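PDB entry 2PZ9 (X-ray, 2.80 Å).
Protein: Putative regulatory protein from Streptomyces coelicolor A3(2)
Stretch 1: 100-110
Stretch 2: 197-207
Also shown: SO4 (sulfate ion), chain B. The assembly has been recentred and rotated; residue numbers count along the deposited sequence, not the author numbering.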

ATOM      1  N   LEU A 100      -2.369  17.288 -12.178  1.00 54.74           N
ATOM      2  CA  LEU A 100      -2.245  16.010 -11.550  1.00 53.79           C
ATOM      3  C   LEU A 100      -1.276  16.021 -10.351  1.00 54.52           C
ATOM      4  O   LEU A 100      -1.594  15.411  -9.325  1.00 54.79           O
ATOM      5  CB  LEU A 100      -1.860  14.980 -12.587  1.00 52.97           C
ATOM      6  CG  LEU A 100      -2.953  14.782 -13.627  1.00 51.76           C
ATOM      7  CD1 LEU A 100      -2.370  14.046 -14.800  1.00 51.97           C
ATOM      8  CD2 LEU A 100      -4.155  14.043 -13.063  1.00 49.94           C
ATOM      9  N   PRO A 101      -0.102  16.711 -10.458  1.00 54.52           N
ATOM     10  CA  PRO A 101       0.776  16.762  -9.259  1.00 54.35           C
ATOM     11  C   PRO A 101       0.152  17.498  -8.062  1.00 54.63           C
ATOM     12  O   PRO A 101       0.409  17.137  -6.911  1.00 54.68           O
ATOM     13  CB  PRO A 101       2.049  17.475  -9.766  1.00 54.32           C
ATOM     14  CG  PRO A 101       1.669  18.159 -11.037  1.00 53.21           C
ATOM     15  CD  PRO A 101       0.491  17.427 -11.615  1.00 54.23           C
ATOM     16  N   GLY A 102      -0.657  18.518  -8.345  1.00 54.87           N
ATOM     17  CA  GLY A 102      -1.403  19.219  -7.324  1.00 55.30           C
ATOM     18  C   GLY A 102      -2.416  18.253  -6.746  1.00 56.12           C
ATOM     19  O   GLY A 102      -2.660  18.250  -5.543  1.00 56.70           O
ATOM     20  N   TYR A 103      -3.002  17.425  -7.602  1.00 56.41           N
ATOM     21  CA  TYR A 103      -3.914  16.379  -7.154  1.00 57.06           C
ATOM     22  C   TYR A 103      -3.223  15.453  -6.145  1.00 57.35           C
ATOM     23  O   TYR A 103      -3.797  15.086  -5.109  1.00 58.13           O
ATOM     24  CB  TYR A 103      -4.439  15.586  -8.366  1.00 57.05           C
ATOM     25  CG  TYR A 103      -5.300  14.394  -8.019  1.00 56.95           C
ATOM     26  CD1 TYR A 103      -5.030  13.129  -8.563  1.00 57.00           C
ATOM     27  CD2 TYR A 103      -6.387  14.515  -7.136  1.00 57.63           C
ATOM     28  CE1 TYR A 103      -5.826  11.997  -8.244  1.00 56.24           C
ATOM     29  CE2 TYR A 103      -7.198  13.393  -6.813  1.00 57.22           C
ATOM     30  CZ  TYR A 103      -6.908  12.147  -7.369  1.00 57.07           C
ATOM     31  OH  TYR A 103      -7.680  11.058  -7.037  1.00 57.78           O
ATOM     32  N   ALA A 104      -1.983  15.086  -6.451  1.00 57.29           N
ATOM     33  CA  ALA A 104      -1.232  14.154  -5.622  1.00 56.72           C
ATOM     34  C   ALA A 104      -0.935  14.783  -4.279  1.00 56.59           C
ATOM     35  O   ALA A 104      -0.994  14.095  -3.270  1.00 57.01           O
ATOM     36  CB  ALA A 104       0.049  13.736  -6.313  1.00 56.53           C
ATOM     37  N   GLY A 105      -0.622  16.082  -4.274  1.00 55.88           N
ATOM     38  CA  GLY A 105      -0.358  16.805  -3.044  1.00 55.32           C
ATOM     39  C   GLY A 105      -1.605  16.772  -2.197  1.00 55.42           C
ATOM     40  O   GLY A 105      -1.540  16.568  -0.990  1.00 55.77           O
ATOM     41  N   ILE A 106      -2.750  16.939  -2.845  1.00 55.39           N
ATOM     42  CA  ILE A 106      -4.043  16.879  -2.171  1.00 55.98           C
ATOM     43  C   ILE A 106      -4.203  15.547  -1.388  1.00 56.40           C
ATOM     44  O   ILE A 106      -4.432  15.563  -0.171  1.00 56.32           O
ATOM     45  CB  ILE A 106      -5.214  17.274  -3.163  1.00 56.07           C
ATOM     46  CG1 ILE A 106      -5.655  18.715  -2.912  1.00 56.53           C
ATOM     47  CG2 ILE A 106      -6.435  16.389  -3.070  1.00 56.51           C
ATOM     48  CD1 ILE A 106      -4.895  19.792  -3.735  1.00 58.40           C
ATOM     49  N   LEU A 107      -4.013  14.409  -2.067  1.00 56.74           N
ATOM     50  CA  LEU A 107      -4.078  13.086  -1.408  1.00 56.75           C
ATOM     51  C   LEU A 107      -3.000  12.931  -0.349  1.00 56.53           C
ATOM     52  O   LEU A 107      -3.224  12.322   0.700  1.00 56.38           O
ATOM     53  CB  LEU A 107      -3.963  11.948  -2.426  1.00 56.52           C
ATOM     54  CG  LEU A 107      -5.059  11.909  -3.489  1.00 58.18           C
ATOM     55  CD1 LEU A 107      -4.688  11.139  -4.764  1.00 55.48           C
ATOM     56  CD2 LEU A 107      -6.321  11.325  -2.849  1.00 60.50           C
ATOM     57  N   PHE A 108      -1.824  13.478  -0.624  1.00 56.15           N
ATOM     58  CA  PHE A 108      -0.753  13.352   0.317  1.00 56.64           C
ATOM     59  C   PHE A 108      -1.169  13.998   1.627  1.00 57.76           C
ATOM     60  O   PHE A 108      -1.024  13.407   2.704  1.00 57.72           O
ATOM     61  CB  PHE A 108       0.497  14.017  -0.202  1.00 56.10           C
ATOM     62  CG  PHE A 108       1.617  14.015   0.789  1.00 56.70           C
ATOM     63  CD1 PHE A 108       2.433  12.891   0.936  1.00 56.93           C
ATOM     64  CD2 PHE A 108       1.846  15.126   1.610  1.00 55.28           C
ATOM     65  CE1 PHE A 108       3.467  12.891   1.883  1.00 56.74           C
ATOM     66  CE2 PHE A 108       2.872  15.131   2.549  1.00 53.32           C
ATOM     67  CZ  PHE A 108       3.685  14.031   2.686  1.00 55.07           C
ATOM     68  N   ASP A 109      -1.698  15.218   1.504  1.00 58.73           N
ATOM     69  CA  ASP A 109      -2.136  16.024   2.621  1.00 59.10           C
ATOM     70  C   ASP A 109      -3.158  15.302   3.451  1.00 59.81           C
ATOM     71  O   ASP A 109      -3.055  15.265   4.672  1.00 59.96           O
ATOM     72  CB  ASP A 109      -2.749  17.301   2.084  1.00 58.99           C
ATOM     73  CG  ASP A 109      -1.720  18.231   1.477  1.00 59.46           C
ATOM     74  OD1 ASP A 109      -0.503  18.083   1.772  1.00 58.50           O
ATOM     75  OD2 ASP A 109      -2.139  19.115   0.696  1.00 59.01           O
ATOM     76  N   HIS A 110      -4.143  14.734   2.771  1.00 60.79           N
ATOM     77  CA  HIS A 110      -5.227  14.058   3.415  1.00 62.26           C
ATOM     78  C   HIS A 110      -4.756  12.930   4.321  1.00 63.10           C
ATOM     79  O   HIS A 110      -5.179  12.827   5.462  1.00 63.53           O
ATOM     80  CB  HIS A 110      -6.175  13.514   2.374  1.00 62.61           C
ATOM     81  CG  HIS A 110      -7.351  12.794   2.959  1.00 65.46           C
ATOM     82  ND1 HIS A 110      -8.608  13.358   3.029  1.00 66.91           N
ATOM     83  CD2 HIS A 110      -7.460  11.561   3.515  1.00 66.95           C
ATOM     84  CE1 HIS A 110      -9.440  12.498   3.594  1.00 67.30           C
ATOM     85  NE2 HIS A 110      -8.769  11.400   3.898  1.00 66.97           N
ATOM     86  N   SER A 197      11.862  17.552   7.226  1.00 58.40           N
ATOM     87  CA  SER A 197      10.564  18.185   7.010  1.00 57.43           C
ATOM     88  C   SER A 197       9.616  17.362   6.120  1.00 56.49           C
ATOM     89  O   SER A 197       9.916  17.084   4.965  1.00 56.29           O
ATOM     90  CB  SER A 197      10.767  19.593   6.446  1.00 57.61           C
ATOM     91  OG  SER A 197       9.702  19.950   5.589  1.00 58.44           O
ATOM     92  N   VAL A 198       8.485  16.966   6.684  1.00 55.40           N
ATOM     93  CA  VAL A 198       7.390  16.345   5.942  1.00 54.98           C
ATOM     94  C   VAL A 198       7.080  16.989   4.579  1.00 54.85           C
ATOM     95  O   VAL A 198       6.800  16.297   3.589  1.00 54.60           O
ATOM     96  CB  VAL A 198       6.112  16.329   6.796  1.00 55.10           C
ATOM     97  CG1 VAL A 198       4.876  15.910   5.978  1.00 54.13           C
ATOM     98  CG2 VAL A 198       6.311  15.402   8.017  1.00 56.56           C
ATOM     99  N   THR A 199       7.153  18.306   4.487  1.00 20.00           N
ATOM    100  CA  THR A 199       6.787  18.952   3.234  1.00 20.00           C
ATOM    101  C   THR A 199       7.888  18.796   2.191  1.00 20.00           C
ATOM    102  O   THR A 199       7.626  19.019   0.977  1.00 53.54           O
ATOM    103  CB  THR A 199       6.484  20.445   3.464  1.00 20.00           C
ATOM    104  OG1 THR A 199       6.256  21.089   2.206  1.00 20.00           O
ATOM    105  CG2 THR A 199       7.712  21.160   4.005  1.00 20.00           C
ATOM    106  N   ALA A 200       9.076  18.434   2.616  1.00 53.04           N
ATOM    107  CA  ALA A 200      10.104  17.906   1.713  1.00 52.69           C
ATOM    108  C   ALA A 200       9.669  16.584   1.027  1.00 52.22           C
ATOM    109  O   ALA A 200       9.908  16.414  -0.187  1.00 52.20           O
ATOM    110  CB  ALA A 200      11.472  17.746   2.442  1.00 52.41           C
ATOM    111  N   ARG A 201       9.043  15.672   1.792  1.00 51.23           N
ATOM    112  CA  ARG A 201       8.454  14.444   1.224  1.00 50.95           C
ATOM    113  C   ARG A 201       7.416  14.847   0.185  1.00 50.74           C
ATOM    114  O   ARG A 201       7.316  14.241  -0.887  1.00 50.84           O
ATOM    115  CB  ARG A 201       7.775  13.541   2.281  1.00 50.66           C
ATOM    116  CG  ARG A 201       8.572  13.212   3.574  1.00 50.91           C
ATOM    117  CD  ARG A 201       9.821  12.326   3.374  1.00 49.89           C
ATOM    118  NE  ARG A 201      10.791  12.937   2.454  1.00 53.09           N
ATOM    119  CZ  ARG A 201      11.778  13.770   2.808  1.00 53.14           C
ATOM    120  NH1 ARG A 201      11.952  14.102   4.093  1.00 52.48           N
ATOM    121  NH2 ARG A 201      12.593  14.275   1.875  1.00 51.23           N
ATOM    122  N   ARG A 202       6.656  15.889   0.517  1.00 50.60           N
ATOM    123  CA  ARG A 202       5.559  16.351  -0.324  1.00 50.13           C
ATOM    124  C   ARG A 202       6.113  16.879  -1.632  1.00 49.82           C
ATOM    125  O   ARG A 202       5.601  16.520  -2.719  1.00 50.04           O
ATOM    126  CB  ARG A 202       4.739  17.439   0.381  1.00 50.30           C
ATOM    127  CG  ARG A 202       3.391  17.726  -0.279  1.00 48.92           C
ATOM    128  CD  ARG A 202       2.710  18.903   0.375  1.00 44.62           C
ATOM    129  NE  ARG A 202       1.331  19.105  -0.095  1.00 45.91           N
ATOM    130  CZ  ARG A 202       0.990  19.637  -1.274  1.00 42.71           C
ATOM    131  NH1 ARG A 202       1.933  19.989  -2.129  1.00 41.75           N
ATOM    132  NH2 ARG A 202      -0.289  19.805  -1.600  1.00 39.04           N
ATOM    133  N   ALA A 203       7.160  17.704  -1.530  1.00 48.63           N
ATOM    134  CA  ALA A 203       7.769  18.296  -2.728  1.00 48.42           C
ATOM    135  C   ALA A 203       8.229  17.220  -3.728  1.00 48.17           C
ATOM    136  O   ALA A 203       7.926  17.291  -4.921  1.00 47.48           O
ATOM    137  CB  ALA A 203       8.896  19.196  -2.355  1.00 48.02           C
ATOM    138  N   ALA A 204       8.915  16.206  -3.198  1.00 48.09           N
ATOM    139  CA  ALA A 204       9.482  15.143  -3.989  1.00 47.67           C
ATOM    140  C   ALA A 204       8.330  14.512  -4.727  1.00 47.80           C
ATOM    141  O   ALA A 204       8.348  14.371  -5.940  1.00 47.93           O
ATOM    142  CB  ALA A 204      10.176  14.119  -3.086  1.00 46.65           C
ATOM    143  N   LEU A 205       7.302  14.177  -3.977  1.00 48.13           N
ATOM    144  CA  LEU A 205       6.206  13.432  -4.524  1.00 48.90           C
ATOM    145  C   LEU A 205       5.506  14.214  -5.646  1.00 48.91           C
ATOM    146  O   LEU A 205       5.201  13.665  -6.711  1.00 48.26           O
ATOM    147  CB  LEU A 205       5.246  13.112  -3.403  1.00 49.15           C
ATOM    148  CG  LEU A 205       3.797  13.049  -3.818  1.00 51.23           C
ATOM    149  CD1 LEU A 205       3.538  12.024  -4.920  1.00 53.10           C
ATOM    150  CD2 LEU A 205       3.048  12.675  -2.571  1.00 56.93           C
ATOM    151  N   VAL A 206       5.269  15.499  -5.397  1.00 48.93           N
ATOM    152  CA  VAL A 206       4.617  16.325  -6.361  1.00 48.57           C
ATOM    153  C   VAL A 206       5.514  16.485  -7.587  1.00 49.64           C
ATOM    154  O   VAL A 206       5.030  16.479  -8.743  1.00 50.81           O
ATOM    155  CB  VAL A 206       4.237  17.653  -5.751  1.00 48.21           C
ATOM    156  CG1 VAL A 206       3.861  18.640  -6.833  1.00 47.11           C
ATOM    157  CG2 VAL A 206       3.087  17.457  -4.802  1.00 46.48           C
ATOM    158  N   THR A 207       6.819  16.591  -7.347  1.00 49.83           N
ATOM    159  CA  THR A 207       7.787  16.769  -8.413  1.00 49.58           C
ATOM    160  C   THR A 207       7.811  15.520  -9.250  1.00 50.16           C
ATOM    161  O   THR A 207       7.838  15.596 -10.469  1.00 50.59           O
ATOM    162  CB  THR A 207       9.172  17.055  -7.845  1.00 49.63           C
ATOM    163  OG1 THR A 207       9.123  18.286  -7.109  1.00 49.78           O
ATOM    164  CG2 THR A 207      10.203  17.176  -8.951  1.00 49.36           C
TER
HETATM  165  S   SO4 B 227       7.546  19.743   8.786  1.00107.62           S
HETATM  166  O1  SO4 B 227       6.310  20.427   9.153  1.00105.95           O
HETATM  167  O2  SO4 B 227       8.736  20.399   9.348  1.00107.55           O
HETATM  168  O3  SO4 B 227       7.479  18.347   9.237  1.00107.89           O
HETATM  169  O4  SO4 B 227       7.661  19.761   7.335  1.00108.34           O

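Two helices packed roughly antiparallel often divide their contact into a greasy centre and a charged margin, and the pair formed by residues 100-110 and 198-207 is a compact example. Their N-to-C directions differ by 145°, and their axes approach to 8.7 Å.

Phe 108 covers the most surface. Its CA-to-CB bond points toward the partner helix, and with chi1 in the t well the ring lies among residues from successive turns. Phe 108 CD1 packs 3.6 Å from Leu 205 CD2, and Phe 108 CZ reaches Val 198 CG1 at 4.0 Å; these are apolar contacts that need shape rather than direction. Over one ring face sits Arg 202 CA, while Phe 108 CD2 lies 3.6 Å from Arg 202 CG, so the aliphatic part of the arginine serves as hydrocarbon.

Arg 202 then supplies the charge. Its CA-to-CB bond points sideways, but with chi1 to chi3 all t the chain extends far enough to meet Asp 109 with two nearly linear hydrogen bonds: Arg 202 NE to Asp 109 OD1 at 2.8 Å, and Arg 202 NH2 to Asp 109 OD2 at 3.0 Å. The result is a bidentate salt bridge, with the carboxylate along the guanidinium edge. Gly 105 makes room for this reach. Gly 105 CA lies over one face of the guanidinium, 3.3 Å from Arg 202 NH2, and a CB built on Gly 105 would fall 2.4 Å from that same nitrogen.

Toward Pro 101, the contact is again apolar. Pro 101 CB lies 3.6 Å from Val 206 CG1, where the backbones also draw close, with the CA atoms of Pro 101 and Val 206 4.8 Å apart. Ala 104 CB meets Leu 205 CD1 at 4.1 Å, its small methyl continuing the apolar seam toward Phe 108.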